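Side-chain contacts in ureidoglycolate hydrolase (Arabidopsis thaliana, PDB 4PXE), which hydrolyses (S)-ureidoglycolate to glyoxylate, ammonium and carbon dioxide in a manganese-dependent step of purine catabolism, acting as a homodimer: residues A[49-54]-A[133-138]; A[65-68]-A[72-75]. All blocks are in the same frame, centred on the assembly; numbering follows the deposited sequence. Where two conformers were deposited one is given.

Contact 1: residues A[49-54]-A[133-138]. With MN (manganese (II) ion), chain D; GLV (glyoxylic acid), chain E.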
loop_
_atom_site.group_PDB
_atom_site.type_symbol
_atom_site.label_atom_id
_atom_site.label_comp_id
_atom_site.label_asym_id
_atom_site.label_seq_id
_atom_site.Cartn_x
_atom_site.Cartn_y
_atom_site.Cartn_z
ATOM N N SER A 49 -8.583 19.525 15.215
ATOM C CA SER A 49 -7.990 19.912 16.499
ATOM C C SER A 49 -6.930 21.005 16.340
ATOM O O SER A 49 -6.877 21.959 17.125
ATOM C CB SER A 49 -7.380 18.697 17.196
ATOM O OG SER A 49 -8.388 17.778 17.571
ATOM N N ALA A 50 -6.098 20.874 15.317
ATOM C CA ALA A 50 -5.059 21.864 15.050
ATOM C C ALA A 50 -5.645 23.204 14.596
ATOM O O ALA A 50 -5.161 24.263 15.012
ATOM C CB ALA A 50 -4.075 21.333 14.022
ATOM N N ARG A 51 -6.684 23.169 13.753
ATOM C CA ARG A 51 -7.383 24.403 13.358
ATOM C C ARG A 51 -7.913 25.145 14.581
ATOM O O ARG A 51 -7.794 26.365 14.677
ATOM C CB ARG A 51 -8.568 24.090 12.434
ATOM C CG ARG A 51 -8.208 23.530 11.064
ATOM C CD ARG A 51 -9.470 23.076 10.312
ATOM N NE ARG A 51 -9.072 22.459 9.053
ATOM C CZ ARG A 51 -8.989 23.096 7.893
ATOM N NH1 ARG A 51 -9.339 24.369 7.797
ATOM N NH2 ARG A 51 -8.555 22.449 6.825
ATOM N N ARG A 52 -8.511 24.395 15.501
ATOM C CA ARG A 52 -9.087 24.989 16.701
ATOM C C ARG A 52 -8.006 25.624 17.572
ATOM O O ARG A 52 -8.200 26.711 18.113
ATOM C CB ARG A 52 -9.893 23.945 17.477
ATOM C CG ARG A 52 -11.121 23.447 16.710
ATOM C CD ARG A 52 -11.780 22.260 17.391
ATOM N NE ARG A 52 -12.153 22.540 18.773
ATOM C CZ ARG A 52 -13.327 23.045 19.144
ATOM N NH1 ARG A 52 -14.244 23.333 18.232
ATOM N NH2 ARG A 52 -13.582 23.266 20.427
ATOM N N TYR A 53 -6.863 24.949 17.681
ATOM C CA TYR A 53 -5.740 25.453 18.461
ATOM C C TYR A 53 -5.267 26.787 17.888
ATOM O O TYR A 53 -5.074 27.754 18.622
ATOM C CB TYR A 53 -4.608 24.417 18.454
ATOM C CG TYR A 53 -3.398 24.779 19.286
ATOM C CD1 TYR A 53 -2.384 25.566 18.756
ATOM C CD2 TYR A 53 -3.254 24.314 20.585
ATOM C CE1 TYR A 53 -1.260 25.891 19.508
ATOM C CE2 TYR A 53 -2.134 24.634 21.344
ATOM C CZ TYR A 53 -1.144 25.424 20.793
ATOM O OH TYR A 53 -0.030 25.746 21.536
ATOM N N VAL A 54 -5.116 26.847 16.568
ATOM C CA VAL A 54 -4.684 28.071 15.903
ATOM C C VAL A 54 -5.716 29.207 16.010
ATOM O O VAL A 54 -5.365 30.352 16.296
ATOM C CB VAL A 54 -4.315 27.809 14.419
ATOM C CG1 VAL A 54 -4.065 29.117 13.697
ATOM C CG2 VAL A 54 -3.079 26.917 14.333
ATOM N N LEU A 133 -4.234 31.135 7.588
ATOM C CA LEU A 133 -3.958 29.712 7.710
ATOM C C LEU A 133 -4.584 29.058 6.497
ATOM O O LEU A 133 -5.804 28.931 6.416
ATOM C CB LEU A 133 -4.540 29.145 9.006
ATOM C CG LEU A 133 -4.590 27.617 9.119
ATOM C CD1 LEU A 133 -3.228 26.981 8.822
ATOM C CD2 LEU A 133 -5.081 27.203 10.503
ATOM N N PHE A 134 -3.760 28.676 5.527
ATOM C CA PHE A 134 -4.286 28.026 4.331
ATOM C C PHE A 134 -4.878 26.673 4.708
ATOM O O PHE A 134 -4.363 25.986 5.592
ATOM C CB PHE A 134 -3.189 27.909 3.278
ATOM C CG PHE A 134 -2.708 29.246 2.786
ATOM C CD1 PHE A 134 -3.369 29.893 1.754
ATOM C CD2 PHE A 134 -1.625 29.876 3.379
ATOM C CE1 PHE A 134 -2.949 31.138 1.311
ATOM C CE2 PHE A 134 -1.195 31.125 2.933
ATOM C CZ PHE A 134 -1.854 31.752 1.899
ATOM N N THR A 135 -5.988 26.305 4.078
ATOM C CA THR A 135 -6.734 25.146 4.534
ATOM C C THR A 135 -5.937 23.841 4.412
ATOM O O THR A 135 -6.106 22.923 5.210
ATOM C CB THR A 135 -8.112 25.038 3.828
ATOM O OG1 THR A 135 -8.975 24.202 4.606
ATOM C CG2 THR A 135 -7.984 24.503 2.399
ATOM N N SER A 136 -5.062 23.784 3.413
ATOM C CA SER A 136 -4.167 22.652 3.200
ATOM C C SER A 136 -3.193 23.055 2.119
ATOM O O SER A 136 -3.588 23.703 1.144
ATOM C CB SER A 136 -4.955 21.419 2.747
ATOM O OG SER A 136 -4.100 20.473 2.129
ATOM N N GLU A 137 -1.926 22.674 2.274
ATOM C CA GLU A 137 -0.929 22.933 1.245
ATOM C C GLU A 137 -0.362 21.628 0.690
ATOM O O GLU A 137 0.126 21.585 -0.442
ATOM C CB GLU A 137 0.190 23.821 1.809
ATOM C CG GLU A 137 1.240 24.243 0.793
ATOM C CD GLU A 137 2.429 23.312 0.725
ATOM O OE1 GLU A 137 2.566 22.401 1.579
ATOM O OE2 GLU A 137 3.237 23.491 -0.215
ATOM N N GLU A 138 -0.397 20.568 1.493
ATOM C CA GLU A 138 0.183 19.289 1.076
ATOM C C GLU A 138 -0.790 18.479 0.215
ATOM O O GLU A 138 -2.001 18.550 0.421
ATOM C CB GLU A 138 0.642 18.484 2.292
ATOM C CG GLU A 138 1.667 19.221 3.145
ATOM C CD GLU A 138 3.056 19.169 2.585
ATOM O OE1 GLU A 138 3.269 18.809 1.405
ATOM O OE2 GLU A 138 3.967 19.489 3.378
HETATM MN MN MN D . 5.935 20.276 2.967
HETATM C C1 GLV E . 5.422 20.860 -0.388
HETATM O O1 GLV E . 5.399 22.225 -0.151
HETATM C C2 GLV E . 6.497 20.421 -1.319
HETATM O O2 GLV E . 7.289 21.293 -1.801
HETATM O O3 GLV E . 6.611 19.194 -1.612
HETATM O O HOH W 1 4.940 22.145 2.644
HETATM O O HOH W 2 7.412 20.968 2.139
#
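Arg-51 reaches from helix 45-60 and takes Thr-135 OG1 between its two terminal nitrogens, NH2 at 2.9 Å from OG1 and NH1 at 3.2 Å. The NH2 bond is the straighter, 156° at the hydrogen against 136°, and OG1 lies close to the guanidinium plane for both, an end-on grip on a single oxygen. A chain extended from CG to NE carries the group this far. Thr-135 OG1 is also hydrogen-bonded to Val-70 O, while NH1 of Arg-51 makes a further, weak hydrogen bond to Gly-71 O and NE forms a salt bridge with Asp-47, so the buried charge has a carboxylate mate on its own helix. With an alanine in place of Arg-51, Asp-47 would probably lose its charge partner and Thr-135 OG1 two donors, keeping its bond to Val-70 O. One helical turn on, Val-54 CG1 meets Leu-133 CD2 at 3.9 Å, an apolar contact. Beyond Thr-135 the loop turns polar: water 1 donates to Glu-137 OE1 at 2.6 Å and to O1 of glyoxylate, and Glu-138 OE2 binds manganese at 2.2 Å. Asp-103 and His-402 complete the protein ligands of this ion, and Asn-294 of the second subunit bonds Glu-138 OE1: the two-metal site of the peptidase M20 family.

Contact 2: residues A[65-68]-A[72-75]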
loop_
_atom_site.group_PDB
_atom_site.type_symbol
_atom_site.label_atom_id
_atom_site.label_comp_id
_atom_site.label_asym_id
_atom_site.label_seq_id
_atom_site.Cartn_x
_atom_site.Cartn_y
_atom_site.Cartn_z
ATOM N N VAL A 65 -11.381 36.920 13.375
ATOM C CA VAL A 65 -11.211 35.589 12.785
ATOM C C VAL A 65 -12.382 35.209 11.879
ATOM O O VAL A 65 -13.544 35.264 12.292
ATOM C CB VAL A 65 -11.035 34.505 13.871
ATOM C CG1 VAL A 65 -10.761 33.132 13.231
ATOM C CG2 VAL A 65 -9.904 34.891 14.836
ATOM N N ARG A 66 -12.076 34.806 10.650
ATOM C CA ARG A 66 -13.107 34.331 9.735
ATOM C C ARG A 66 -12.594 33.161 8.920
ATOM O O ARG A 66 -11.387 32.944 8.833
ATOM C CB ARG A 66 -13.557 35.446 8.799
ATOM C CG ARG A 66 -12.437 36.090 8.024
ATOM C CD ARG A 66 -12.962 37.115 7.032
ATOM N NE ARG A 66 -12.996 36.545 5.692
ATOM C CZ ARG A 66 -12.046 36.729 4.783
ATOM N NH1 ARG A 66 -10.996 37.500 5.057
ATOM N NH2 ARG A 66 -12.158 36.156 3.598
ATOM N N GLU A 67 -13.522 32.398 8.353
ATOM C CA GLU A 67 -13.190 31.255 7.512
ATOM C C GLU A 67 -13.983 31.303 6.226
ATOM O O GLU A 67 -15.127 31.765 6.210
ATOM C CB GLU A 67 -13.506 29.945 8.224
ATOM C CG GLU A 67 -12.706 29.706 9.473
ATOM C CD GLU A 67 -12.950 28.335 10.048
ATOM O OE1 GLU A 67 -12.402 27.346 9.510
ATOM O OE2 GLU A 67 -13.696 28.233 11.035
ATOM N N ASP A 68 -13.384 30.824 5.143
ATOM C CA ASP A 68 -14.107 30.761 3.879
ATOM C C ASP A 68 -14.701 29.369 3.650
ATOM O O ASP A 68 -14.648 28.508 4.532
ATOM C CB ASP A 68 -13.261 31.261 2.690
ATOM C CG ASP A 68 -12.065 30.359 2.366
ATOM O OD1 ASP A 68 -12.051 29.190 2.794
ATOM O OD2 ASP A 68 -11.153 30.853 1.661
ATOM N N ASN A 72 -10.029 27.958 4.593
ATOM C CA ASN A 72 -8.956 28.930 4.793
ATOM C C ASN A 72 -9.375 29.815 5.952
ATOM O O ASN A 72 -10.532 30.246 6.032
ATOM C CB ASN A 72 -8.697 29.786 3.548
ATOM C CG ASN A 72 -8.218 28.982 2.351
ATOM O OD1 ASN A 72 -7.278 28.185 2.432
ATOM N ND2 ASN A 72 -8.852 29.212 1.213
ATOM N N ILE A 73 -8.441 30.079 6.858
ATOM C CA ILE A 73 -8.729 30.819 8.081
ATOM C C ILE A 73 -7.970 32.138 8.064
ATOM O O ILE A 73 -6.792 32.170 7.718
ATOM C CB ILE A 73 -8.363 29.972 9.316
ATOM C CG1 ILE A 73 -9.275 28.738 9.373
ATOM C CG2 ILE A 73 -8.496 30.772 10.595
ATOM C CD1 ILE A 73 -8.842 27.654 10.340
ATOM N N PHE A 74 -8.650 33.230 8.419
ATOM C CA PHE A 74 -8.087 34.562 8.316
ATOM C C PHE A 74 -8.171 35.244 9.674
ATOM O O PHE A 74 -9.198 35.153 10.344
ATOM C CB PHE A 74 -8.868 35.394 7.285
ATOM C CG PHE A 74 -8.870 34.807 5.895
ATOM C CD1 PHE A 74 -9.773 33.811 5.548
ATOM C CD2 PHE A 74 -7.977 35.259 4.934
ATOM C CE1 PHE A 74 -9.781 33.267 4.269
ATOM C CE2 PHE A 74 -7.979 34.721 3.647
ATOM C CZ PHE A 74 -8.882 33.724 3.319
ATOM N N GLY A 75 -7.094 35.908 10.083
ATOM C CA GLY A 75 -7.066 36.642 11.340
ATOM C C GLY A 75 -6.542 38.044 11.118
ATOM O O GLY A 75 -5.353 38.236 10.851
#
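Phe-74 and Arg-66 form a cation-pi stack across the two strands: the guanidinium lies flat over one face of the ring, centres 4.0 Å apart and planes at 12°. NH1 makes the closest approach, 3.5 Å from Phe-74 CG and offset toward the rim. The arginine gets there by a first torsion that sets CG between backbone N and carbonyl carbon (chi1 55°), followed by a bend at chi3 that folds the chain back over the ring. This is the tight part of the contact, although only the ring is buried, touched by Ile-132 of strand 129-133 and by Leu-152 of helix 147-152; the arginine laid over it is exposed to solvent. Beneath the stack the backbones hold the pair firmly, Arg-66 N to Phe-74 O at 2.9 Å and Phe-74 N to Arg-66 O at 2.8 Å. Those two bonds define a hydrogen-bonded antiparallel pair in the beta hairpin of strands 64-67 and 73-77. At the turn end, Asp-68 N donates to Asn-72 O at 3.0 Å, and the Asp-68 carboxylate binds Asn-72 twice. OD2 receives ND2 at 2.9 Å on its syn lone pair, nearly straight at 162°, whereas OD1 takes the backbone N of Asn-72 from above the carboxylate plane. OD1 of Asp-68 also accepts from Val-70 N, and OD1 of the Asn-72 amide accepts from Thr-135 N. On the face opposite the stack, Glu-67 lies alongside Ile-73, with OE1 3.4 Å from Ile-73 CG1; its polar end is engaged by Tyr-183 and Lys-55, and helix 45-60 covers this face through Lys-55 and Met-58. The packing is looser at partly exposed Val-65, whose CG1 stays 4.2 Å from CG2 of the same isoleucine.

How the contacts relate
Contacts 1 and 2 have centres 10 Å apart and share an interface at strand 129-133 and the loop after it. Leu-133 N lies 2.8 Å from Ile-73 O, a probable hydrogen bond that sets the strand edge of contact 1 against the hairpin. Another probable bond, Thr-135 N to Asn-72 OD1 at 2.8 Å, engages the amide oxygen of Asn-72. Helix 45-60 is followed in the chain by strand 64-67 of the hairpin and packs on it, with Arg-51 CB 4.1 Å from Ile-73 CD1. Contact 1 ends in the active site itself through its two glutamates; contact 2 stands further back, the side chain of Asn-72 about 14 Å from a bound manganese and about 9 Å from that of Glu-137.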